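Local coordinates for putative aminooxidase (Propionibacterium acnes, PDB 2BA9), which binds flavin-adenine dinucleotide and isomerises polyunsaturated fatty acids, producing conjugated linoleic acid, at residues A[159-171]-A[181-194]. Sequence-based numbering, arbitrary orientation.
Sequences DLWINPFTAFGYG and VLKYLDFVTMMSFA. With NA (sodium ion), chain B; FAD (flavin-adenine dinucleotide), chain D.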
ATOM      1  N   ASP A 159     -10.928   7.629  15.691  1.00 24.83           N
ATOM      2  CA  ASP A 159     -12.218   7.359  15.048  1.00 24.41           C
ATOM      3  C   ASP A 159     -12.257   7.854  13.603  1.00 24.26           C
ATOM      4  O   ASP A 159     -12.883   7.236  12.753  1.00 24.72           O
ATOM      5  CB  ASP A 159     -13.360   8.020  15.831  1.00 24.37           C
ATOM      6  CG  ASP A 159     -13.683   7.298  17.127  1.00 24.20           C
ATOM      7  OD1 ASP A 159     -12.802   6.618  17.709  1.00 23.49           O
ATOM      8  OD2 ASP A 159     -14.841   7.411  17.558  1.00 22.55           O
ATOM      9  N   LEU A 160     -11.605   8.979  13.334  1.00 24.17           N
ATOM     10  CA  LEU A 160     -11.502   9.506  11.964  1.00 23.76           C
ATOM     11  C   LEU A 160     -10.429   8.763  11.159  1.00 23.89           C
ATOM     12  O   LEU A 160     -10.679   8.307  10.060  1.00 23.88           O
ATOM     13  CB  LEU A 160     -11.177  11.007  11.969  1.00 24.02           C
ATOM     14  CG  LEU A 160     -11.236  11.700  10.597  1.00 23.07           C
ATOM     15  CD1 LEU A 160     -12.663  11.892  10.150  1.00 24.16           C
ATOM     16  CD2 LEU A 160     -10.529  13.025  10.612  1.00 24.88           C
ATOM     17  N   TRP A 161      -9.243   8.637  11.739  1.00 24.00           N
ATOM     18  CA  TRP A 161      -8.072   8.062  11.051  1.00 24.01           C
ATOM     19  C   TRP A 161      -8.192   6.572  10.730  1.00 23.98           C
ATOM     20  O   TRP A 161      -7.577   6.086   9.789  1.00 23.66           O
ATOM     21  CB  TRP A 161      -6.808   8.296  11.896  1.00 24.39           C
ATOM     22  CG  TRP A 161      -5.908   9.358  11.360  1.00 24.56           C
ATOM     23  CD1 TRP A 161      -4.831   9.177  10.558  1.00 24.21           C
ATOM     24  CD2 TRP A 161      -5.999  10.766  11.603  1.00 25.61           C
ATOM     25  NE1 TRP A 161      -4.242  10.377  10.274  1.00 25.23           N
ATOM     26  CE2 TRP A 161      -4.942  11.375  10.901  1.00 25.47           C
ATOM     27  CE3 TRP A 161      -6.878  11.573  12.334  1.00 24.45           C
ATOM     28  CZ2 TRP A 161      -4.728  12.754  10.921  1.00 25.08           C
ATOM     29  CZ3 TRP A 161      -6.671  12.938  12.348  1.00 24.93           C
ATOM     30  CH2 TRP A 161      -5.608  13.519  11.639  1.00 24.62           C
ATOM     31  N   ILE A 162      -8.994   5.861  11.507  1.00 24.23           N
ATOM     32  CA  ILE A 162      -9.026   4.412  11.435  1.00 24.28           C
ATOM     33  C   ILE A 162      -9.684   3.875  10.160  1.00 24.31           C
ATOM     34  O   ILE A 162      -9.267   2.851   9.640  1.00 23.81           O
ATOM     35  CB  ILE A 162      -9.697   3.800  12.669  1.00 24.16           C
ATOM     36  CG1 ILE A 162      -9.338   2.307  12.788  1.00 24.85           C
ATOM     37  CG2 ILE A 162     -11.207   4.035  12.652  1.00 23.08           C
ATOM     38  CD1 ILE A 162      -9.816   1.679  14.075  1.00 25.75           C
ATOM     39  N   ASN A 163     -10.698   4.570   9.663  1.00 24.47           N
ATOM     40  CA  ASN A 163     -11.505   4.054   8.562  1.00 24.50           C
ATOM     41  C   ASN A 163     -10.733   3.913   7.231  1.00 25.42           C
ATOM     42  O   ASN A 163     -10.833   2.881   6.567  1.00 25.20           O
ATOM     43  CB  ASN A 163     -12.767   4.905   8.411  1.00 24.95           C
ATOM     44  CG  ASN A 163     -13.597   4.941   9.677  1.00 24.62           C
ATOM     45  OD1 ASN A 163     -13.906   3.895  10.250  1.00 26.91           O
ATOM     46  ND2 ASN A 163     -13.964   6.144  10.130  1.00 26.03           N
ATOM     47  N   PRO A 164      -9.942   4.934   6.838  1.00 26.00           N
ATOM     48  CA  PRO A 164      -9.048   4.756   5.688  1.00 26.17           C
ATOM     49  C   PRO A 164      -7.726   4.061   6.009  1.00 26.35           C
ATOM     50  O   PRO A 164      -6.833   4.021   5.154  1.00 26.08           O
ATOM     51  CB  PRO A 164      -8.757   6.196   5.250  1.00 26.18           C
ATOM     52  CG  PRO A 164      -9.524   7.075   6.131  1.00 26.32           C
ATOM     53  CD  PRO A 164      -9.836   6.298   7.355  1.00 25.98           C
ATOM     54  N   PHE A 165      -7.576   3.546   7.229  1.00 26.41           N
ATOM     55  CA  PHE A 165      -6.326   2.900   7.589  1.00 26.55           C
ATOM     56  C   PHE A 165      -6.486   1.407   7.824  1.00 26.47           C
ATOM     57  O   PHE A 165      -6.051   0.606   6.991  1.00 25.93           O
ATOM     58  CB  PHE A 165      -5.647   3.578   8.783  1.00 26.90           C
ATOM     59  CG  PHE A 165      -4.224   3.139   8.964  1.00 27.14           C
ATOM     60  CD1 PHE A 165      -3.209   3.723   8.205  1.00 27.59           C
ATOM     61  CD2 PHE A 165      -3.905   2.096   9.833  1.00 27.42           C
ATOM     62  CE1 PHE A 165      -1.893   3.301   8.334  1.00 28.63           C
ATOM     63  CE2 PHE A 165      -2.589   1.678   9.975  1.00 27.69           C
ATOM     64  CZ  PHE A 165      -1.576   2.286   9.235  1.00 27.80           C
ATOM     65  N   THR A 166      -7.126   1.045   8.934  1.00 26.51           N
ATOM     66  CA  THR A 166      -7.288  -0.353   9.315  1.00 26.77           C
ATOM     67  C   THR A 166      -8.154  -1.134   8.316  1.00 26.71           C
ATOM     68  O   THR A 166      -7.802  -2.243   7.917  1.00 26.72           O
ATOM     69  CB  THR A 166      -7.861  -0.469  10.738  1.00 26.74           C
ATOM     70  OG1 THR A 166      -6.953   0.151  11.662  1.00 27.68           O
ATOM     71  CG2 THR A 166      -8.074  -1.928  11.135  1.00 26.22           C
ATOM     72  N   ALA A 167      -9.275  -0.548   7.921  1.00 27.19           N
ATOM     73  CA  ALA A 167     -10.167  -1.124   6.904  1.00 27.15           C
ATOM     74  C   ALA A 167      -9.463  -1.338   5.558  1.00 27.30           C
ATOM     75  O   ALA A 167      -9.754  -2.309   4.844  1.00 27.38           O
ATOM     76  CB  ALA A 167     -11.394  -0.228   6.720  1.00 27.21           C
ATOM     77  N   PHE A 168      -8.545  -0.424   5.226  1.00 27.42           N
ATOM     78  CA  PHE A 168      -7.711  -0.505   4.004  1.00 27.13           C
ATOM     79  C   PHE A 168      -6.537  -1.466   4.200  1.00 26.56           C
ATOM     80  O   PHE A 168      -5.635  -1.534   3.365  1.00 26.43           O
ATOM     81  CB  PHE A 168      -7.169   0.877   3.587  1.00 27.48           C
ATOM     82  CG  PHE A 168      -8.172   1.756   2.873  1.00 28.14           C
ATOM     83  CD1 PHE A 168      -9.391   2.051   3.447  1.00 28.84           C
ATOM     84  CD2 PHE A 168      -7.857   2.328   1.648  1.00 29.58           C
ATOM     85  CE1 PHE A 168     -10.308   2.872   2.802  1.00 30.70           C
ATOM     86  CE2 PHE A 168      -8.749   3.169   1.001  1.00 30.97           C
ATOM     87  CZ  PHE A 168      -9.986   3.448   1.586  1.00 30.02           C
ATOM     88  N   GLY A 169      -6.546  -2.199   5.307  1.00 25.89           N
ATOM     89  CA  GLY A 169      -5.719  -3.373   5.456  1.00 25.71           C
ATOM     90  C   GLY A 169      -4.363  -3.109   6.048  1.00 25.27           C
ATOM     91  O   GLY A 169      -3.524  -4.007   6.116  1.00 25.16           O
ATOM     92  N   TYR A 170      -4.175  -1.890   6.521  1.00 25.33           N
ATOM     93  CA  TYR A 170      -2.891  -1.457   7.046  1.00 25.95           C
ATOM     94  C   TYR A 170      -2.659  -1.867   8.496  1.00 25.80           C
ATOM     95  O   TYR A 170      -1.584  -1.637   9.037  1.00 27.18           O
ATOM     96  CB  TYR A 170      -2.758   0.057   6.883  1.00 26.18           C
ATOM     97  CG  TYR A 170      -2.731   0.503   5.435  1.00 26.53           C
ATOM     98  CD1 TYR A 170      -1.708   0.070   4.580  1.00 27.39           C
ATOM     99  CD2 TYR A 170      -3.704   1.360   4.919  1.00 28.04           C
ATOM    100  CE1 TYR A 170      -1.654   0.469   3.248  1.00 27.14           C
ATOM    101  CE2 TYR A 170      -3.663   1.782   3.572  1.00 28.02           C
ATOM    102  CZ  TYR A 170      -2.629   1.320   2.740  1.00 28.06           C
ATOM    103  OH  TYR A 170      -2.549   1.708   1.413  1.00 25.31           O
ATOM    104  N   GLY A 171      -3.643  -2.480   9.132  1.00 25.61           N
ATOM    105  CA  GLY A 171      -3.438  -3.000  10.475  1.00 25.45           C
ATOM    106  C   GLY A 171      -3.959  -2.074  11.540  1.00 25.33           C
ATOM    107  O   GLY A 171      -4.734  -1.175  11.255  1.00 25.55           O
ATOM    108  N   VAL A 181       1.388   5.795   9.680  1.00 24.76           N
ATOM    109  CA  VAL A 181       0.013   6.303   9.584  1.00 24.60           C
ATOM    110  C   VAL A 181       0.019   7.704   8.995  1.00 25.23           C
ATOM    111  O   VAL A 181      -0.725   7.986   8.048  1.00 24.44           O
ATOM    112  CB  VAL A 181      -0.700   6.338  10.964  1.00 24.96           C
ATOM    113  CG1 VAL A 181      -2.139   6.946  10.832  1.00 24.65           C
ATOM    114  CG2 VAL A 181      -0.709   4.917  11.616  1.00 22.38           C
ATOM    115  N   LEU A 182       0.889   8.551   9.557  1.00 25.11           N
ATOM    116  CA  LEU A 182       0.893   9.981   9.287  1.00 25.43           C
ATOM    117  C   LEU A 182       1.640  10.383   7.998  1.00 25.64           C
ATOM    118  O   LEU A 182       1.467  11.505   7.503  1.00 26.27           O
ATOM    119  CB  LEU A 182       1.403  10.732  10.521  1.00 25.17           C
ATOM    120  CG  LEU A 182       0.416  10.643  11.704  1.00 24.71           C
ATOM    121  CD1 LEU A 182       1.055  11.035  13.032  1.00 24.59           C
ATOM    122  CD2 LEU A 182      -0.822  11.510  11.418  1.00 22.93           C
ATOM    123  N   LYS A 183       2.436   9.463   7.450  1.00 25.95           N
ATOM    124  CA  LYS A 183       3.032   9.623   6.115  1.00 25.88           C
ATOM    125  C   LYS A 183       2.018   9.332   5.004  1.00 26.01           C
ATOM    126  O   LYS A 183       2.073   9.955   3.943  1.00 26.91           O
ATOM    127  CB  LYS A 183       4.297   8.755   5.953  1.00 25.80           C
ATOM    128  CG  LYS A 183       5.498   9.334   6.702  1.00 25.18           C
ATOM    129  CD  LYS A 183       6.776   8.514   6.558  1.00 25.09           C
ATOM    130  CE  LYS A 183       7.849   9.035   7.495  1.00 24.49           C
ATOM    131  NZ  LYS A 183       8.186  10.490   7.276  1.00 22.97           N
ATOM    132  N   TYR A 184       1.105   8.395   5.246  1.00 25.77           N
ATOM    133  CA  TYR A 184      -0.064   8.169   4.387  1.00 25.78           C
ATOM    134  C   TYR A 184      -1.166   9.178   4.708  1.00 25.68           C
ATOM    135  O   TYR A 184      -1.441  10.104   3.918  1.00 25.99           O
ATOM    136  CB  TYR A 184      -0.549   6.717   4.550  1.00 25.97           C
ATOM    137  CG  TYR A 184      -1.981   6.406   4.144  1.00 25.91           C
ATOM    138  CD1 TYR A 184      -2.607   7.081   3.095  1.00 24.57           C
ATOM    139  CD2 TYR A 184      -2.698   5.406   4.798  1.00 25.71           C
ATOM    140  CE1 TYR A 184      -3.900   6.801   2.749  1.00 26.53           C
ATOM    141  CE2 TYR A 184      -3.993   5.102   4.442  1.00 25.66           C
ATOM    142  CZ  TYR A 184      -4.592   5.797   3.413  1.00 26.67           C
ATOM    143  OH  TYR A 184      -5.887   5.519   3.038  1.00 28.06           O
ATOM    144  N   LEU A 185      -1.784   9.026   5.870  1.00 25.49           N
ATOM    145  CA  LEU A 185      -2.822   9.960   6.298  1.00 25.63           C
ATOM    146  C   LEU A 185      -2.197  11.146   7.007  1.00 25.60           C
ATOM    147  O   LEU A 185      -2.345  11.327   8.216  1.00 26.03           O
ATOM    148  CB  LEU A 185      -3.863   9.270   7.177  1.00 25.48           C
ATOM    149  CG  LEU A 185      -4.785   8.271   6.466  1.00 25.21           C
ATOM    150  CD1 LEU A 185      -5.500   7.409   7.489  1.00 26.26           C
ATOM    151  CD2 LEU A 185      -5.801   8.970   5.576  1.00 23.53           C
ATOM    152  N   ASP A 186      -1.482  11.962   6.245  1.00 25.68           N
ATOM    153  CA  ASP A 186      -1.045  13.245   6.760  1.00 25.39           C
ATOM    154  C   ASP A 186      -2.285  14.119   6.845  1.00 24.91           C
ATOM    155  O   ASP A 186      -3.364  13.732   6.359  1.00 25.25           O
ATOM    156  CB  ASP A 186       0.087  13.876   5.931  1.00 25.73           C
ATOM    157  CG  ASP A 186      -0.274  14.124   4.476  1.00 26.36           C
ATOM    158  OD1 ASP A 186      -1.381  13.789   4.016  1.00 23.84           O
ATOM    159  OD2 ASP A 186       0.610  14.651   3.765  1.00 31.32           O
ATOM    160  N   PHE A 187      -2.184  15.256   7.508  1.00 24.54           N
ATOM    161  CA  PHE A 187      -3.409  15.985   7.826  1.00 24.98           C
ATOM    162  C   PHE A 187      -4.214  16.329   6.559  1.00 25.12           C
ATOM    163  O   PHE A 187      -5.431  16.233   6.552  1.00 25.96           O
ATOM    164  CB  PHE A 187      -3.125  17.232   8.654  1.00 25.11           C
ATOM    165  CG  PHE A 187      -4.353  17.818   9.277  1.00 25.16           C
ATOM    166  CD1 PHE A 187      -4.830  17.332  10.488  1.00 24.97           C
ATOM    167  CD2 PHE A 187      -5.051  18.828   8.635  1.00 25.20           C
ATOM    168  CE1 PHE A 187      -5.978  17.859  11.058  1.00 24.78           C
ATOM    169  CE2 PHE A 187      -6.185  19.367   9.200  1.00 25.28           C
ATOM    170  CZ  PHE A 187      -6.660  18.873  10.407  1.00 25.68           C
ATOM    171  N   VAL A 188      -3.532  16.694   5.481  1.00 25.38           N
ATOM    172  CA  VAL A 188      -4.221  17.056   4.241  1.00 25.77           C
ATOM    173  C   VAL A 188      -4.924  15.868   3.593  1.00 25.57           C
ATOM    174  O   VAL A 188      -6.010  16.002   3.037  1.00 25.28           O
ATOM    175  CB  VAL A 188      -3.250  17.685   3.233  1.00 25.95           C
ATOM    176  CG1 VAL A 188      -3.953  17.942   1.898  1.00 26.85           C
ATOM    177  CG2 VAL A 188      -2.706  18.977   3.795  1.00 26.82           C
ATOM    178  N   THR A 189      -4.292  14.702   3.667  1.00 25.88           N
ATOM    179  CA  THR A 189      -4.846  13.490   3.078  1.00 25.85           C
ATOM    180  C   THR A 189      -6.054  13.038   3.885  1.00 26.47           C
ATOM    181  O   THR A 189      -7.101  12.745   3.311  1.00 26.55           O
ATOM    182  CB  THR A 189      -3.780  12.383   2.991  1.00 25.47           C
ATOM    183  OG1 THR A 189      -2.679  12.870   2.214  1.00 25.36           O
ATOM    184  CG2 THR A 189      -4.326  11.122   2.348  1.00 24.80           C
ATOM    185  N   MET A 190      -5.912  13.012   5.211  1.00 27.00           N
ATOM    186  CA  MET A 190      -7.032  12.687   6.099  1.00 27.26           C
ATOM    187  C   MET A 190      -8.235  13.558   5.763  1.00 27.58           C
ATOM    188  O   MET A 190      -9.338  13.052   5.583  1.00 28.10           O
ATOM    189  CB  MET A 190      -6.634  12.869   7.568  1.00 27.27           C
ATOM    190  CG  MET A 190      -7.707  12.473   8.580  1.00 27.54           C
ATOM    191  SD  MET A 190      -8.003  10.706   8.678  1.00 27.63           S
ATOM    192  CE  MET A 190      -9.325  10.511   7.472  1.00 28.27           C
ATOM    193  N   MET A 191      -8.015  14.862   5.645  1.00 28.09           N
ATOM    194  CA  MET A 191      -9.098  15.785   5.293  1.00 28.41           C
ATOM    195  C   MET A 191      -9.751  15.464   3.942  1.00 28.83           C
ATOM    196  O   MET A 191     -10.983  15.491   3.818  1.00 28.30           O
ATOM    197  CB  MET A 191      -8.597  17.225   5.325  1.00 28.92           C
ATOM    198  CG  MET A 191      -8.210  17.706   6.714  1.00 28.78           C
ATOM    199  SD  MET A 191      -9.500  17.511   7.953  1.00 30.77           S
ATOM    200  CE  MET A 191      -9.017  15.944   8.695  1.00 29.82           C
ATOM    201  N   SER A 192      -8.930  15.138   2.943  1.00 29.02           N
ATOM    202  CA  SER A 192      -9.430  14.737   1.622  1.00 28.90           C
ATOM    203  C   SER A 192     -10.315  13.484   1.696  1.00 28.92           C
ATOM    204  O   SER A 192     -11.335  13.387   1.011  1.00 28.38           O
ATOM    205  CB  SER A 192      -8.260  14.507   0.656  1.00 28.95           C
ATOM    206  OG  SER A 192      -7.544  15.716   0.455  1.00 29.10           O
ATOM    207  N   PHE A 193      -9.921  12.526   2.525  1.00 29.16           N
ATOM    208  CA  PHE A 193     -10.793  11.373   2.819  1.00 29.32           C
ATOM    209  C   PHE A 193     -12.075  11.812   3.511  1.00 29.33           C
ATOM    210  O   PHE A 193     -13.144  11.342   3.155  1.00 28.91           O
ATOM    211  CB  PHE A 193     -10.071  10.312   3.656  1.00 29.42           C
ATOM    212  CG  PHE A 193      -9.458   9.229   2.830  1.00 29.56           C
ATOM    213  CD1 PHE A 193      -8.140   9.316   2.409  1.00 29.72           C
ATOM    214  CD2 PHE A 193     -10.215   8.132   2.446  1.00 29.99           C
ATOM    215  CE1 PHE A 193      -7.581   8.331   1.633  1.00 29.61           C
ATOM    216  CE2 PHE A 193      -9.671   7.148   1.683  1.00 29.32           C
ATOM    217  CZ  PHE A 193      -8.347   7.238   1.272  1.00 30.16           C
ATOM    218  N   ALA A 194     -11.953  12.724   4.477  1.00 29.83           N
ATOM    219  CA  ALA A 194     -13.097  13.229   5.242  1.00 30.07           C
ATOM    220  C   ALA A 194     -14.102  13.927   4.338  1.00 30.24           C
ATOM    221  O   ALA A 194     -15.307  13.741   4.468  1.00 30.73           O
ATOM    222  CB  ALA A 194     -12.624  14.188   6.327  1.00 29.78           C
TER
HETATM  223 NA    NA B2001       2.674  11.490   2.054  1.00 41.99          NA
HETATM  224  PA  FAD D 500       3.477  -4.258  -5.563  1.00 19.59           P
HETATM  225  O1A FAD D 500       2.292  -3.447  -5.999  1.00 19.96           O
HETATM  226  O2A FAD D 500       3.200  -5.427  -4.640  1.00 19.83           O
HETATM  227  O5B FAD D 500       4.181  -4.870  -6.864  1.00 20.92           O
HETATM  228  C5B FAD D 500       5.356  -5.624  -6.674  1.00 23.05           C
HETATM  229  C4B FAD D 500       5.744  -6.315  -7.964  1.00 23.62           C
HETATM  230  O4B FAD D 500       6.944  -7.032  -7.754  1.00 24.57           O
HETATM  231  C3B FAD D 500       4.666  -7.292  -8.437  1.00 23.93           C
HETATM  232  O3B FAD D 500       4.318  -7.013  -9.774  1.00 23.63           O
HETATM  233  C2B FAD D 500       5.309  -8.647  -8.253  1.00 24.35           C
HETATM  234  O2B FAD D 500       4.790  -9.637  -9.141  1.00 24.46           O
HETATM  235  C1B FAD D 500       6.803  -8.295  -8.363  1.00 24.38           C
HETATM  236  N9A FAD D 500       7.623  -9.332  -7.711  1.00 23.97           N
HETATM  237  C8A FAD D 500       7.506  -9.809  -6.422  1.00 24.64           C
HETATM  238  N7A FAD D 500       8.441 -10.782  -6.229  1.00 23.58           N
HETATM  239  C5A FAD D 500       9.153 -10.928  -7.381  1.00 24.46           C
HETATM  240  C6A FAD D 500      10.211 -11.778  -7.762  1.00 23.92           C
HETATM  241  N6A FAD D 500      10.959 -12.391  -6.788  1.00 23.78           N
HETATM  242  N1A FAD D 500      10.744 -11.650  -9.040  1.00 24.67           N
HETATM  243  C2A FAD D 500      10.214 -10.752  -9.956  1.00 25.15           C
HETATM  244  N3A FAD D 500       9.169  -9.924  -9.569  1.00 24.60           N
HETATM  245  C4A FAD D 500       8.634 -10.021  -8.320  1.00 24.25           C
HETATM  246  N1  FAD D 500      -2.736   2.180  -2.630  1.00 25.89           N
HETATM  247  C2  FAD D 500      -3.151   3.497  -2.650  1.00 28.77           C
HETATM  248  O2  FAD D 500      -2.352   4.387  -2.940  1.00 25.85           O
HETATM  249  N3  FAD D 500      -4.454   3.811  -2.317  1.00 29.83           N
HETATM  250  C4  FAD D 500      -5.348   2.811  -1.994  1.00 29.28           C
HETATM  251  O4  FAD D 500      -6.517   3.127  -1.718  1.00 30.85           O
HETATM  252  C4X FAD D 500      -4.934   1.476  -1.987  1.00 27.21           C
HETATM  253  N5  FAD D 500      -5.797   0.448  -1.646  1.00 24.38           N
HETATM  254  C5X FAD D 500      -5.443  -0.879  -1.794  1.00 24.27           C
HETATM  255  C6  FAD D 500      -6.378  -1.890  -1.581  1.00 23.47           C
HETATM  256  C7  FAD D 500      -6.016  -3.222  -1.771  1.00 23.93           C
HETATM  257  C7M FAD D 500      -7.054  -4.284  -1.549  1.00 23.84           C
HETATM  258  C8  FAD D 500      -4.718  -3.540  -2.162  1.00 23.67           C
HETATM  259  C8M FAD D 500      -4.278  -4.956  -2.377  1.00 22.83           C
HETATM  260  C9  FAD D 500      -3.790  -2.523  -2.367  1.00 23.66           C
HETATM  261  C9A FAD D 500      -4.135  -1.184  -2.177  1.00 24.16           C
HETATM  262  N10 FAD D 500      -3.208  -0.140  -2.357  1.00 23.80           N
HETATM  263  C10 FAD D 500      -3.620   1.173  -2.330  1.00 25.30           C
HETATM  264  C1' FAD D 500      -1.741  -0.389  -2.241  1.00 20.63           C
HETATM  265  C2' FAD D 500      -1.045  -0.343  -3.595  1.00 19.91           C
HETATM  266  O2' FAD D 500      -1.726  -1.123  -4.572  1.00 21.29           O
HETATM  267  C3' FAD D 500       0.379  -0.837  -3.392  1.00 20.46           C
HETATM  268  O3' FAD D 500       0.975  -0.124  -2.306  1.00 20.43           O
HETATM  269  C4' FAD D 500       1.196  -0.680  -4.664  1.00 20.53           C
HETATM  270  O4' FAD D 500       0.772  -1.595  -5.667  1.00 24.59           O
HETATM  271  C5' FAD D 500       2.667  -0.867  -4.318  1.00 21.46           C
HETATM  272  O5' FAD D 500       3.419  -1.035  -5.486  1.00 20.30           O
HETATM  273  P   FAD D 500       4.850  -1.792  -5.425  1.00 20.53           P
HETATM  274  O1P FAD D 500       5.446  -1.908  -6.816  1.00 20.58           O
HETATM  275  O2P FAD D 500       5.727  -1.034  -4.490  1.00 23.73           O
HETATM  276  O3P FAD D 500       4.555  -3.276  -4.889  1.00 21.28           O
HETATM  277  O   HOH W   1       0.338  11.354   2.092  1.00 31.30           O
HETATM  278  O   HOH W   2       2.531  12.994   3.547  1.00 26.37           O
HETATM  279  O   HOH W   3       4.971  10.988   2.586  1.00 24.73           O
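Met190 lies flat over one face of the Trp161 indole: SD sits 3.6 Å from the centroid of the five-membered ring, a Met-aromatic contact, and CG makes a CH-pi contact above the six-membered ring. The methionine chain, CG anti to its backbone N (chi1 -176°) and then bent, follows the ring. At the edge, Trp161 NE1 donates close to the ring plane to an in-plane lone pair of Leu185 O (3.0 Å); Leu185 is the central residue of an inverse gamma turn between helices 178-184 and 187-195. The indole sits as a knob in a hole lined by Val181, Leu182, Phe187 and Met190. The Phe165 ring is sandwiched, Val181 CG2 over one face and Tyr170 CB over the other, with Tyr184 CD2 at its edge. In the Tyr184 ring plane, OH donates to Pro164 O (2.8 Å), while Leu185 CG covers one face. Pro164 CB lies over the Phe193 ring, whose edge meets the face of Phe168 in an offset edge-to-face pair (planes at 83°). Phe168 CE2 reaches FAD O4 at 3.5 Å, and Tyr170 OH is bonded to Gly406 O. The contact links an aromatic-rich core to the flavin pocket, to which Phe168 and Tyr170 belong, in a flavin-containing amine oxidoreductase fold.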